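Long-range contacts in ubiquitin-conjugating enzyme (Plasmodium vivax, PDB 2FO3), which probably takes activated ubiquitin from an E1 enzyme as a thioester and passes it on to substrates, this chain being its conjugating core domain: residues A[67-72]-A[97-102]; A[25-30]-A[39-44]; A[56-61]-A[73-78]; A[16-21]-A[104-109]. One frame throughout, in Å; residues are numbered along the deposited sequence.

Contact 1 (A[67-72]-A[97-102])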
loop_
_atom_site.group_PDB
_atom_site.type_symbol
_atom_site.label_atom_id
_atom_site.label_comp_id
_atom_site.label_asym_id
_atom_site.label_seq_id
_atom_site.Cartn_x
_atom_site.Cartn_y
_atom_site.Cartn_z
ATOM N N LEU A 67 -7.424 12.821 -7.128
ATOM C CA LEU A 67 -8.242 13.656 -6.222
ATOM C C LEU A 67 -8.941 12.767 -5.206
ATOM O O LEU A 67 -9.079 13.111 -4.047
ATOM C CB LEU A 67 -9.238 14.514 -7.020
ATOM C CG LEU A 67 -8.578 15.663 -7.800
ATOM C CD1 LEU A 67 -9.672 16.577 -8.341
ATOM C CD2 LEU A 67 -7.585 16.485 -6.954
ATOM N N LYS A 68 -9.346 11.597 -5.654
ATOM C CA LYS A 68 -9.829 10.584 -4.747
ATOM C C LYS A 68 -8.664 9.620 -4.439
ATOM O O LYS A 68 -7.856 9.293 -5.336
ATOM C CB LYS A 68 -11.072 9.886 -5.312
ATOM C CG LYS A 68 -12.409 10.620 -4.994
ATOM C CD LYS A 68 -12.423 12.108 -5.407
ATOM C CE LYS A 68 -13.584 12.886 -4.736
ATOM N NZ LYS A 68 -13.476 14.404 -4.890
ATOM N N PRO A 69 -8.552 9.198 -3.166
ATOM C CA PRO A 69 -7.440 8.359 -2.741
ATOM C C PRO A 69 -7.501 6.938 -3.310
ATOM O O PRO A 69 -8.604 6.450 -3.673
ATOM C CB PRO A 69 -7.587 8.332 -1.206
ATOM C CG PRO A 69 -9.055 8.626 -0.954
ATOM C CD PRO A 69 -9.458 9.542 -2.047
ATOM N N PRO A 70 -6.334 6.257 -3.384
ATOM C CA PRO A 70 -6.429 4.867 -3.838
ATOM C C PRO A 70 -7.119 4.065 -2.741
ATOM O O PRO A 70 -7.110 4.482 -1.563
ATOM C CB PRO A 70 -4.956 4.440 -3.976
ATOM C CG PRO A 70 -4.210 5.337 -3.023
ATOM C CD PRO A 70 -4.942 6.653 -3.045
ATOM N N ILE A 71 -7.758 2.969 -3.104
ATOM C CA ILE A 71 -8.274 2.050 -2.087
ATOM C C ILE A 71 -7.144 1.045 -1.806
ATOM O O ILE A 71 -6.557 0.465 -2.758
ATOM C CB ILE A 71 -9.551 1.348 -2.586
ATOM C CG1 ILE A 71 -10.709 2.362 -2.658
ATOM C CG2 ILE A 71 -9.887 0.143 -1.673
ATOM C CD1 ILE A 71 -11.638 2.182 -3.852
ATOM N N VAL A 72 -6.814 0.847 -0.524
ATOM C CA VAL A 72 -5.653 -0.015 -0.135
ATOM C C VAL A 72 -6.046 -0.914 1.008
ATOM O O VAL A 72 -6.530 -0.427 2.061
ATOM C CB VAL A 72 -4.406 0.844 0.285
ATOM C CG1 VAL A 72 -3.197 -0.031 0.665
ATOM C CG2 VAL A 72 -4.002 1.762 -0.804
ATOM N N ASP A 97 -9.413 11.076 5.712
ATOM C CA ASP A 97 -9.449 12.464 6.163
ATOM C C ASP A 97 -8.181 13.313 5.915
ATOM O O ASP A 97 -8.285 14.508 5.640
ATOM C CB ASP A 97 -9.787 12.488 7.654
ATOM C CG ASP A 97 -11.264 12.259 7.919
ATOM O OD1 ASP A 97 -11.722 11.087 7.873
ATOM O OD2 ASP A 97 -11.965 13.263 8.185
ATOM N N ASP A 98 -6.999 12.715 6.042
ATOM C CA ASP A 98 -5.747 13.472 5.855
ATOM C C ASP A 98 -5.068 13.201 4.507
ATOM O O ASP A 98 -3.881 13.524 4.330
ATOM C CB ASP A 98 -4.753 13.198 7.001
ATOM C CG ASP A 98 -5.276 13.657 8.370
ATOM O OD1 ASP A 98 -6.305 14.378 8.413
ATOM O OD2 ASP A 98 -4.643 13.296 9.399
ATOM N N TYR A 99 -5.817 12.614 3.568
ATOM C CA TYR A 99 -5.302 12.373 2.242
ATOM C C TYR A 99 -4.973 13.689 1.559
ATOM O O TYR A 99 -5.730 14.667 1.640
ATOM C CB TYR A 99 -6.281 11.540 1.379
ATOM C CG TYR A 99 -5.791 11.296 -0.041
ATOM C CD1 TYR A 99 -4.705 10.454 -0.294
ATOM C CD2 TYR A 99 -6.423 11.905 -1.127
ATOM C CE1 TYR A 99 -4.260 10.226 -1.593
ATOM C CE2 TYR A 99 -5.986 11.698 -2.408
ATOM C CZ TYR A 99 -4.904 10.859 -2.645
ATOM O OH TYR A 99 -4.478 10.656 -3.935
ATOM N N ASN A 100 -3.833 13.703 0.895
ATOM C CA ASN A 100 -3.410 14.829 0.097
ATOM C C ASN A 100 -3.164 14.230 -1.283
ATOM O O ASN A 100 -2.472 13.218 -1.374
ATOM C CB ASN A 100 -2.137 15.405 0.724
ATOM C CG ASN A 100 -1.617 16.602 -0.002
ATOM O OD1 ASN A 100 -1.490 16.591 -1.219
ATOM N ND2 ASN A 100 -1.284 17.664 0.755
ATOM N N PRO A 101 -3.719 14.842 -2.371
ATOM C CA PRO A 101 -3.576 14.206 -3.692
ATOM C C PRO A 101 -2.126 14.161 -4.191
ATOM O O PRO A 101 -1.855 13.511 -5.217
ATOM C CB PRO A 101 -4.444 15.080 -4.615
ATOM C CG PRO A 101 -4.599 16.405 -3.891
ATOM C CD PRO A 101 -4.415 16.150 -2.438
ATOM N N SER A 102 -1.199 14.822 -3.480
ATOM C CA SER A 102 0.243 14.750 -3.835
ATOM C C SER A 102 0.992 13.567 -3.224
ATOM O O SER A 102 2.135 13.299 -3.595
ATOM C CB SER A 102 0.977 16.070 -3.507
ATOM O OG SER A 102 0.501 17.042 -4.396
#
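Leu-67 lies against Pro-101, their CA atoms 5.3 Å apart, and Pro-69 faces Tyr-99, so two loop runs pass each other with no hydrogen bond across them. The Tyr-99 ring carries most of the contact. Its CG is anti to the backbone N (chi1 178°), which swings the ring toward the proline run. Pro-69 covers one face. Pro-69 CB stands 3.5 Å from the centroid of the Tyr-99 ring and only 7° off the ring normal, a clear CH-pi contact. The opposite face is met near its rim by Pro-101 N, 3.9 Å above the Tyr-99 ring plane. At the edge, Leu-67 O comes to 3.8 Å from Tyr-99 CE2. Pro-70 CD approaches Tyr-99 CE1 obliquely at 3.9 Å. Further out, Leu-67 turns a methyl back to the other loop, and its CD2 reaches Pro-101 CB at 4.2 Å. The hydroxyl of Tyr-99 is bonded to Pro-66 O, just before the first segment, a bond that anchors the far end of the ring. In the second loop, Asn-100 OD1 accepts from Ser-102 N in an Asx turn. In E2 enzymes the two loops that correspond to these commonly form the surface that meets E3 ligases; Leu-67 and Pro-101 probably belong to it here. Face-on CH-pi and apolar contacts thus hold the loops together, and the ring's polar tie runs to Pro-66 O.

Contact 2 (A[25-30]-A[39-44])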
loop_
_atom_site.group_PDB
_atom_site.type_symbol
_atom_site.label_atom_id
_atom_site.label_comp_id
_atom_site.label_asym_id
_atom_site.label_seq_id
_atom_site.Cartn_x
_atom_site.Cartn_y
_atom_site.Cartn_z
ATOM N N ASN A 25 11.715 -3.332 2.053
ATOM C CA ASN A 25 11.212 -4.719 2.062
ATOM C C ASN A 25 9.948 -4.952 1.212
ATOM O O ASN A 25 9.199 -5.904 1.466
ATOM C CB ASN A 25 10.957 -5.206 3.516
ATOM C CG ASN A 25 12.224 -5.723 4.197
ATOM O OD1 ASN A 25 13.335 -5.261 3.905
ATOM N ND2 ASN A 25 12.058 -6.673 5.134
ATOM N N CYS A 26 9.704 -4.074 0.238
ATOM C CA CYS A 26 8.554 -4.189 -0.638
ATOM C C CYS A 26 8.953 -4.389 -2.085
ATOM O O CYS A 26 9.954 -3.833 -2.550
ATOM C CB CYS A 26 7.660 -2.941 -0.541
ATOM S SG CYS A 26 6.902 -2.728 1.050
ATOM N N THR A 27 8.158 -5.163 -2.795
ATOM C CA THR A 27 8.326 -5.339 -4.218
ATOM C C THR A 27 6.945 -5.219 -4.851
ATOM O O THR A 27 5.915 -5.514 -4.214
ATOM C CB THR A 27 8.919 -6.708 -4.563
ATOM O OG1 THR A 27 8.142 -7.711 -3.934
ATOM C CG2 THR A 27 10.396 -6.812 -4.106
ATOM N N LEU A 28 6.920 -4.785 -6.091
ATOM C CA LEU A 28 5.664 -4.481 -6.749
ATOM C C LEU A 28 5.276 -5.498 -7.774
ATOM O O LEU A 28 6.120 -5.994 -8.511
ATOM C CB LEU A 28 5.745 -3.097 -7.417
ATOM C CG LEU A 28 4.534 -2.549 -8.197
ATOM C CD1 LEU A 28 3.296 -2.308 -7.282
ATOM C CD2 LEU A 28 4.942 -1.257 -8.870
ATOM N N ASP A 29 3.988 -5.808 -7.821
ATOM C CA ASP A 29 3.408 -6.439 -9.006
ATOM C C ASP A 29 2.222 -5.621 -9.485
ATOM O O ASP A 29 1.675 -4.793 -8.728
ATOM C CB ASP A 29 2.999 -7.886 -8.735
ATOM C CG ASP A 29 2.767 -8.684 -10.026
ATOM O OD1 ASP A 29 3.125 -8.215 -11.161
ATOM O OD2 ASP A 29 2.217 -9.791 -9.900
ATOM N N VAL A 30 1.841 -5.810 -10.739
ATOM C CA VAL A 30 0.673 -5.140 -11.290
ATOM C C VAL A 30 -0.275 -6.176 -11.909
ATOM O O VAL A 30 0.171 -7.247 -12.356
ATOM C CB VAL A 30 1.031 -4.010 -12.341
ATOM C CG1 VAL A 30 1.999 -3.004 -11.739
ATOM C CG2 VAL A 30 1.605 -4.600 -13.677
ATOM N N ILE A 39 -0.353 -4.897 -6.702
ATOM C CA ILE A 39 -0.221 -5.733 -5.523
ATOM C C ILE A 39 1.192 -5.556 -5.024
ATOM O O ILE A 39 2.168 -5.868 -5.728
ATOM C CB ILE A 39 -0.436 -7.259 -5.777
ATOM C CG1 ILE A 39 -1.685 -7.545 -6.619
ATOM C CG2 ILE A 39 -0.437 -8.047 -4.444
ATOM C CD1 ILE A 39 -2.948 -7.280 -5.918
ATOM N N VAL A 40 1.294 -5.046 -3.813
ATOM C CA VAL A 40 2.580 -4.856 -3.161
ATOM C C VAL A 40 2.858 -5.986 -2.155
ATOM O O VAL A 40 2.026 -6.295 -1.275
ATOM C CB VAL A 40 2.649 -3.439 -2.493
ATOM C CG1 VAL A 40 3.935 -3.268 -1.664
ATOM C CG2 VAL A 40 2.553 -2.375 -3.540
ATOM N N LYS A 41 4.022 -6.613 -2.291
ATOM C CA LYS A 41 4.483 -7.632 -1.344
ATOM C C LYS A 41 5.415 -7.006 -0.302
ATOM O O LYS A 41 6.420 -6.392 -0.651
ATOM C CB LYS A 41 5.206 -8.777 -2.097
ATOM C CG LYS A 41 5.818 -9.847 -1.186
ATOM C CD LYS A 41 6.339 -11.025 -2.003
ATOM C CE LYS A 41 7.243 -11.931 -1.141
ATOM N NZ LYS A 41 7.527 -13.290 -1.764
ATOM N N TYR A 42 5.064 -7.155 0.965
ATOM C CA TYR A 42 5.894 -6.690 2.048
ATOM C C TYR A 42 6.373 -7.886 2.848
ATOM O O TYR A 42 5.579 -8.736 3.242
ATOM C CB TYR A 42 5.126 -5.698 2.937
ATOM C CG TYR A 42 5.787 -5.415 4.252
ATOM C CD1 TYR A 42 7.070 -4.829 4.308
ATOM C CD2 TYR A 42 5.113 -5.681 5.455
ATOM C CE1 TYR A 42 7.688 -4.555 5.557
ATOM C CE2 TYR A 42 5.698 -5.408 6.679
ATOM C CZ TYR A 42 6.986 -4.853 6.732
ATOM O OH TYR A 42 7.547 -4.605 7.957
ATOM N N VAL A 43 7.690 -7.963 3.049
ATOM C CA VAL A 43 8.284 -8.985 3.925
ATOM C C VAL A 43 8.615 -8.292 5.221
ATOM O O VAL A 43 9.396 -7.352 5.238
ATOM C CB VAL A 43 9.554 -9.612 3.318
ATOM C CG1 VAL A 43 10.098 -10.738 4.245
ATOM C CG2 VAL A 43 9.261 -10.138 1.910
ATOM N N GLY A 44 7.979 -8.738 6.297
ATOM C CA GLY A 44 8.114 -8.133 7.623
ATOM C C GLY A 44 9.545 -7.865 8.031
ATOM O O GLY A 44 10.411 -8.762 7.981
HETATM O O HOH W 1 9.001 -7.963 -1.206
#
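Tyr-42 turns the CD1-CE1 side of its ring to the neighbouring strand. Cys-26 SG lies 3.9 Å from Tyr-42 CD1, an oblique sulfur-aromatic contact, and Asn-25 CB touches CE1. Over one ring face sits Gly-44 N, 4.0 Å above the Tyr-42 plane. The hydroxyl is bonded to Leu-45 N. The other flat group is the Asn-25 amide. Its ND2 gives a 2.7 Å bond to Val-43 O; the acceptor lies in the amide plane, yet the donor stands 35° above the plane of that carbonyl. Asn-25 O in turn takes Val-43 N, so Asn-25, just before strand 26-30, is tied twice to Val-43, at the end of strand 37-43. Further along, Thr-27 pairs with Lys-41, and Asp-29 with Ile-39, each by two backbone bonds. A water bonded to Thr-27 OG1 donates to Lys-41 O, 3.1 Å away. Between these pairs, Leu-28 CD1 meets Val-40 CG2 at 3.8 Å. Cys-26, Leu-28, Val-40 and Tyr-42 share one face of the sheet, which helices 10-20 and 105-116 cover. This is the antiparallel hairpin that opens the beta meander of the UBC fold.

Contact 3 (A[56-61]-A[73-78])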
loop_
_atom_site.group_PDB
_atom_site.type_symbol
_atom_site.label_atom_id
_atom_site.label_comp_id
_atom_site.label_asym_id
_atom_site.label_seq_id
_atom_site.Cartn_x
_atom_site.Cartn_y
_atom_site.Cartn_z
ATOM N N LYS A 56 0.580 -9.044 1.723
ATOM C CA LYS A 56 0.319 -8.480 0.414
ATOM C C LYS A 56 -0.749 -7.412 0.501
ATOM O O LYS A 56 -1.812 -7.623 1.061
ATOM C CB LYS A 56 -0.029 -9.555 -0.618
ATOM C CG LYS A 56 1.227 -10.277 -1.105
ATOM C CD LYS A 56 0.965 -11.246 -2.203
ATOM C CE LYS A 56 2.301 -11.829 -2.690
ATOM N NZ LYS A 56 2.119 -12.940 -3.650
ATOM N N LEU A 57 -0.441 -6.269 -0.078
ATOM C CA LEU A 57 -1.311 -5.099 -0.046
ATOM C C LEU A 57 -1.873 -4.873 -1.446
ATOM O O LEU A 57 -1.109 -4.699 -2.444
ATOM C CB LEU A 57 -0.442 -3.906 0.383
ATOM C CG LEU A 57 -0.846 -2.668 1.149
ATOM C CD1 LEU A 57 -1.603 -2.973 2.448
ATOM C CD2 LEU A 57 0.437 -1.856 1.456
ATOM N N LYS A 58 -3.190 -4.862 -1.551
ATOM C CA LYS A 58 -3.827 -4.568 -2.836
ATOM C C LYS A 58 -4.154 -3.076 -2.916
ATOM O O LYS A 58 -4.698 -2.506 -1.966
ATOM C CB LYS A 58 -5.069 -5.400 -3.060
ATOM C CG LYS A 58 -5.655 -5.155 -4.444
ATOM C CD LYS A 58 -6.496 -6.374 -4.904
ATOM C CE LYS A 58 -7.615 -5.918 -5.818
ATOM N NZ LYS A 58 -8.511 -7.093 -6.218
ATOM N N ILE A 59 -3.812 -2.476 -4.042
ATOM C CA ILE A 59 -3.976 -1.055 -4.274
ATOM C C ILE A 59 -4.826 -0.830 -5.506
ATOM O O ILE A 59 -4.474 -1.253 -6.593
ATOM C CB ILE A 59 -2.618 -0.317 -4.389
ATOM C CG1 ILE A 59 -1.793 -0.476 -3.092
ATOM C CG2 ILE A 59 -2.854 1.189 -4.671
ATOM C CD1 ILE A 59 -0.313 -0.121 -3.288
ATOM N N ILE A 60 -5.978 -0.186 -5.323
ATOM C CA ILE A 60 -6.868 0.096 -6.449
ATOM C C ILE A 60 -6.996 1.575 -6.686
ATOM O O ILE A 60 -7.416 2.333 -5.786
ATOM C CB ILE A 60 -8.288 -0.502 -6.216
ATOM C CG1 ILE A 60 -8.203 -1.984 -5.842
ATOM C CG2 ILE A 60 -9.182 -0.273 -7.455
ATOM C CD1 ILE A 60 -9.430 -2.534 -5.204
ATOM N N PHE A 61 -6.661 2.001 -7.893
ATOM C CA PHE A 61 -6.812 3.410 -8.273
ATOM C C PHE A 61 -8.205 3.663 -8.861
ATOM O O PHE A 61 -8.530 3.107 -9.925
ATOM C CB PHE A 61 -5.781 3.801 -9.305
ATOM C CG PHE A 61 -4.377 3.638 -8.842
ATOM C CD1 PHE A 61 -3.710 4.686 -8.189
ATOM C CD2 PHE A 61 -3.701 2.423 -9.047
ATOM C CE1 PHE A 61 -2.382 4.521 -7.755
ATOM C CE2 PHE A 61 -2.374 2.258 -8.603
ATOM C CZ PHE A 61 -1.728 3.304 -7.958
ATOM N N TYR A 73 -5.856 -2.223 0.826
ATOM C CA TYR A 73 -6.127 -3.167 1.889
ATOM C C TYR A 73 -5.241 -4.409 1.773
ATOM O O TYR A 73 -4.743 -4.725 0.679
ATOM C CB TYR A 73 -7.622 -3.542 1.909
ATOM C CG TYR A 73 -8.103 -4.263 0.675
ATOM C CD1 TYR A 73 -8.097 -5.660 0.613
ATOM C CD2 TYR A 73 -8.550 -3.545 -0.446
ATOM C CE1 TYR A 73 -8.519 -6.325 -0.519
ATOM C CE2 TYR A 73 -9.001 -4.211 -1.601
ATOM C CZ TYR A 73 -8.982 -5.598 -1.621
ATOM O OH TYR A 73 -9.430 -6.260 -2.735
ATOM N N PHE A 74 -5.058 -5.105 2.894
ATOM C CA PHE A 74 -4.236 -6.324 2.921
ATOM C C PHE A 74 -4.990 -7.544 2.416
ATOM O O PHE A 74 -6.179 -7.740 2.738
ATOM C CB PHE A 74 -3.759 -6.606 4.323
ATOM C CG PHE A 74 -2.640 -5.718 4.773
ATOM C CD1 PHE A 74 -1.308 -6.028 4.436
ATOM C CD2 PHE A 74 -2.900 -4.580 5.546
ATOM C CE1 PHE A 74 -0.248 -5.202 4.863
ATOM C CE2 PHE A 74 -1.861 -3.762 5.973
ATOM C CZ PHE A 74 -0.520 -4.084 5.627
ATOM N N LEU A 75 -4.303 -8.373 1.623
ATOM C CA LEU A 75 -4.884 -9.629 1.175
ATOM C C LEU A 75 -4.865 -10.592 2.344
ATOM O O LEU A 75 -4.207 -10.327 3.363
ATOM C CB LEU A 75 -4.145 -10.176 -0.060
ATOM C CG LEU A 75 -4.262 -9.300 -1.322
ATOM C CD1 LEU A 75 -3.528 -9.937 -2.478
ATOM C CD2 LEU A 75 -5.725 -8.996 -1.710
ATOM N N GLN A 76 -5.607 -11.689 2.240
ATOM C CA GLN A 76 -5.686 -12.665 3.318
ATOM C C GLN A 76 -4.417 -13.496 3.390
ATOM O O GLN A 76 -3.887 -13.843 2.345
ATOM C CB GLN A 76 -6.932 -13.569 3.105
ATOM C CG GLN A 76 -8.273 -12.824 3.293
ATOM C CD GLN A 76 -8.442 -12.311 4.724
ATOM O OE1 GLN A 76 -8.291 -13.072 5.685
ATOM N NE2 GLN A 76 -8.735 -11.004 4.872
ATOM N N LYS A 77 -3.873 -13.786 4.589
ATOM C CA LYS A 77 -4.349 -13.282 5.893
ATOM C C LYS A 77 -3.701 -11.938 6.196
ATOM O O LYS A 77 -2.497 -11.778 5.997
ATOM C CB LYS A 77 -3.945 -14.223 7.034
ATOM C CG LYS A 77 -4.591 -15.603 7.059
ATOM C CD LYS A 77 -6.065 -15.512 7.317
ATOM C CE LYS A 77 -6.556 -16.791 8.029
ATOM N NZ LYS A 77 -8.034 -17.000 7.780
ATOM N N PRO A 78 -4.488 -10.972 6.721
ATOM C CA PRO A 78 -3.824 -9.709 7.012
ATOM C C PRO A 78 -2.988 -9.744 8.320
ATOM O O PRO A 78 -3.221 -10.609 9.212
ATOM C CB PRO A 78 -4.974 -8.714 7.090
ATOM C CG PRO A 78 -6.204 -9.543 7.491
ATOM C CD PRO A 78 -5.932 -10.964 7.051
HETATM O O HOH W 2 -1.600 -9.923 3.457
#
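Lys-56, Leu-57 and Lys-58 pair with Leu-75, Phe-74 and Tyr-73 in antiparallel fashion. The backbone bonds come first. Lys-58 and Tyr-73 form a hydrogen-bonded pair with two bonds, and Leu-75 N continues the pattern with a nearly straight bond (172°) of 2.7 Å to Lys-56 O. Leu-57 and Phe-74 are the non-hydrogen-bonded pair between them. One water adds to this end: it accepts from Lys-56 N at 2.9 Å and can donate to Leu-75 O, though it has more acceptors in reach than protons. Aromatic contacts come next. Leu-57 points its CD1 at the middle of the Phe-74 ring, 3.4 Å from the centroid and 5° off the normal, a CH-pi contact over the face; this methyl is nearly equidistant from all six ring carbons. On the other face of the sheet, Tyr-73 CG sits between its own backbone N and carbonyl carbon (chi1 64°), which lays the ring beside the extended Lys-58 chain. Lys-58 CB stands 4.2 Å above the Tyr-73 ring plane, toward the rim, while Ile-60 CD1 meets the ring edge at CE2, 4.0 Å away. Apolar contacts complete the set: Leu-75 CD2 packs on Lys-58 CB, 3.9 Å off, and Leu-75 CD1 on Lys-56 CB. Helix 105-116 covers Phe-74. The pairing joins the last two strands of the four-stranded antiparallel meander of the UBC fold.

Contact 4 (A[16-21]-A[104-109]); sequences HNFLNN and SISGLV
Asn-17 OD1 faces Ser-106 and Ser-104 and is held by one water and, weakly, by a second, which lead across to them. The first water donates to Asn-17 OD1 at 2.9 Å, though it has other acceptors in reach, and accepts from Ser-106 N at 3.0 Å. The second sits 2.7 Å from Ser-104 OG. The same carbonyl oxygen also touches Ser-106 CB directly, 3.4 Å away. Asn-17 CG is anti to the backbone N (chi1 179°), which carries the amide out toward the other helix. A direct bond ties helix 105-116 to Asn-21, the residue that follows helix 10-20: Ser-106 OG donates to Asn-21 O at 2.8 Å, nearly in line with that C=O. Ser-104 is the N-cap of helix 105-116; its OG accepts from Gly-107 N at 2.9 Å. Ile-105 N is taken by Glu-14 OE1. On the sheet side the contact is apolar. Phe-18 CE1 meets Val-109 CG2 at 4.0 Å, with the methyl near the ring plane at its edge, and Ser-106 N and Ile-105 CG2 approach Phe-18 CD1 obliquely. Phe-18 and Val-109 both reach Val-40 of the sheet. The axes of 16-20 and 105-109 approach to 9.4 Å, their directions 55° apart. Such packing of the N-terminal helix beside a later helix, both against one sheet face, belongs to the alpha/beta UBC fold of E2 enzymes.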
loop_
_atom_site.group_PDB
_atom_site.type_symbol
_atom_site.label_atom_id
_atom_site.label_comp_id
_atom_site.label_asym_id
_atom_site.label_seq_id
_atom_site.Cartn_x
_atom_site.Cartn_y
_atom_site.Cartn_z
ATOM N N HIS A 16 6.788 4.568 -11.970
ATOM C CA HIS A 16 8.208 4.961 -12.000
ATOM C C HIS A 16 8.733 5.217 -10.605
ATOM O O HIS A 16 9.789 4.723 -10.225
ATOM C CB HIS A 16 8.410 6.224 -12.869
ATOM C CG HIS A 16 9.762 6.856 -12.698
ATOM N ND1 HIS A 16 10.936 6.210 -13.028
ATOM C CD2 HIS A 16 10.124 8.078 -12.231
ATOM C CE1 HIS A 16 11.964 7.009 -12.776
ATOM N NE2 HIS A 16 11.499 8.143 -12.283
ATOM N N ASN A 17 7.995 6.009 -9.823
ATOM C CA ASN A 17 8.478 6.343 -8.482
ATOM C C ASN A 17 8.661 5.149 -7.587
ATOM O O ASN A 17 9.681 5.044 -6.880
ATOM C CB ASN A 17 7.563 7.372 -7.804
ATOM C CG ASN A 17 8.030 7.702 -6.418
ATOM O OD1 ASN A 17 7.412 7.311 -5.424
ATOM N ND2 ASN A 17 9.165 8.362 -6.330
ATOM N N PHE A 18 7.677 4.243 -7.615
ATOM C CA PHE A 18 7.692 3.045 -6.814
ATOM C C PHE A 18 8.825 2.106 -7.259
ATOM O O PHE A 18 9.540 1.572 -6.429
ATOM C CB PHE A 18 6.359 2.322 -6.905
ATOM C CG PHE A 18 6.097 1.412 -5.747
ATOM C CD1 PHE A 18 5.220 1.801 -4.730
ATOM C CD2 PHE A 18 6.719 0.170 -5.658
ATOM C CE1 PHE A 18 4.961 0.950 -3.658
ATOM C CE2 PHE A 18 6.488 -0.697 -4.567
ATOM C CZ PHE A 18 5.608 -0.322 -3.580
ATOM N N LEU A 19 8.982 1.916 -8.567
ATOM C CA LEU A 19 10.032 0.989 -9.064
ATOM C C LEU A 19 11.398 1.539 -8.784
ATOM O O LEU A 19 12.310 0.797 -8.458
ATOM C CB LEU A 19 9.890 0.742 -10.554
ATOM C CG LEU A 19 8.623 -0.022 -10.936
ATOM C CD1 LEU A 19 8.497 -0.097 -12.466
ATOM C CD2 LEU A 19 8.566 -1.435 -10.271
ATOM N N ASN A 20 11.538 2.853 -8.923
ATOM C CA ASN A 20 12.827 3.506 -8.670
ATOM C C ASN A 20 13.133 3.672 -7.173
ATOM O O ASN A 20 14.286 3.506 -6.730
ATOM C CB ASN A 20 12.888 4.837 -9.409
ATOM C CG ASN A 20 14.150 4.992 -10.201
ATOM O OD1 ASN A 20 14.714 6.087 -10.272
ATOM N ND2 ASN A 20 14.619 3.884 -10.812
ATOM N N ASN A 21 12.093 3.925 -6.383
ATOM C CA ASN A 21 12.250 4.133 -4.955
ATOM C C ASN A 21 11.213 3.313 -4.180
ATOM O O ASN A 21 10.266 3.887 -3.602
ATOM C CB ASN A 21 12.154 5.649 -4.639
ATOM C CG ASN A 21 12.177 5.963 -3.127
ATOM O OD1 ASN A 21 12.776 5.238 -2.317
ATOM N ND2 ASN A 21 11.515 7.063 -2.749
ATOM N N SER A 104 2.578 10.199 -2.679
ATOM C CA SER A 104 3.067 9.127 -3.536
ATOM C C SER A 104 2.568 7.782 -3.022
ATOM O O SER A 104 2.379 7.597 -1.806
ATOM C CB SER A 104 4.605 9.112 -3.564
ATOM O OG SER A 104 5.165 8.648 -2.353
ATOM N N ILE A 105 2.388 6.812 -3.922
ATOM C CA ILE A 105 1.990 5.470 -3.473
ATOM C C ILE A 105 3.116 4.827 -2.642
ATOM O O ILE A 105 2.867 4.157 -1.640
ATOM C CB ILE A 105 1.599 4.569 -4.668
ATOM C CG1 ILE A 105 0.489 5.245 -5.514
ATOM C CG2 ILE A 105 1.252 3.127 -4.202
ATOM C CD1 ILE A 105 -0.838 5.609 -4.733
ATOM N N SER A 106 4.352 4.991 -3.089
ATOM C CA SER A 106 5.493 4.558 -2.291
ATOM C C SER A 106 5.419 5.061 -0.811
ATOM O O SER A 106 5.592 4.280 0.125
ATOM C CB SER A 106 6.812 5.003 -2.952
ATOM O OG SER A 106 7.870 4.361 -2.299
ATOM N N GLY A 107 5.161 6.358 -0.620
ATOM C CA GLY A 107 5.048 6.967 0.722
ATOM C C GLY A 107 3.840 6.432 1.499
ATOM O O GLY A 107 3.910 6.272 2.727
ATOM N N LEU A 108 2.746 6.178 0.790
ATOM C CA LEU A 108 1.562 5.597 1.420
ATOM C C LEU A 108 1.894 4.227 2.010
ATOM O O LEU A 108 1.598 3.965 3.166
ATOM C CB LEU A 108 0.421 5.506 0.401
ATOM C CG LEU A 108 -0.826 4.773 0.848
ATOM C CD1 LEU A 108 -1.475 5.538 1.996
ATOM C CD2 LEU A 108 -1.762 4.612 -0.338
ATOM N N VAL A 109 2.533 3.369 1.202
ATOM C CA VAL A 109 2.963 2.046 1.639
ATOM C C VAL A 109 3.985 2.154 2.779
ATOM O O VAL A 109 3.916 1.422 3.767
ATOM C CB VAL A 109 3.509 1.214 0.418
ATOM C CG1 VAL A 109 4.150 -0.097 0.910
ATOM C CG2 VAL A 109 2.338 0.957 -0.618
HETATM O O HOH W 3 4.954 5.867 -5.876
HETATM O O HOH W 4 7.874 8.540 -2.237
#

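Overall arrangement
Contacts 2 and 3 lie in one antiparallel sheet, their centres 10 Å apart, and strands 37-43 and 54-60 join them directly. Contact 1 lies at the start of the edge strand 71-74, which it shares with contact 3, their centres 16 Å apart. Contact 4 spans the chain: its helices 10-20 and 105-116 enclose the other three contacts in sequence and pack on the sheet, touching each of them. Contact 2 closes before contacts 1 and 3 open, and those two alternate along the chain. Contacts 1 and 2 are about 20 Å apart between centres, on opposite sides of the chain's centre. Together they outline one compact UBC domain, with contact 1 at its surface.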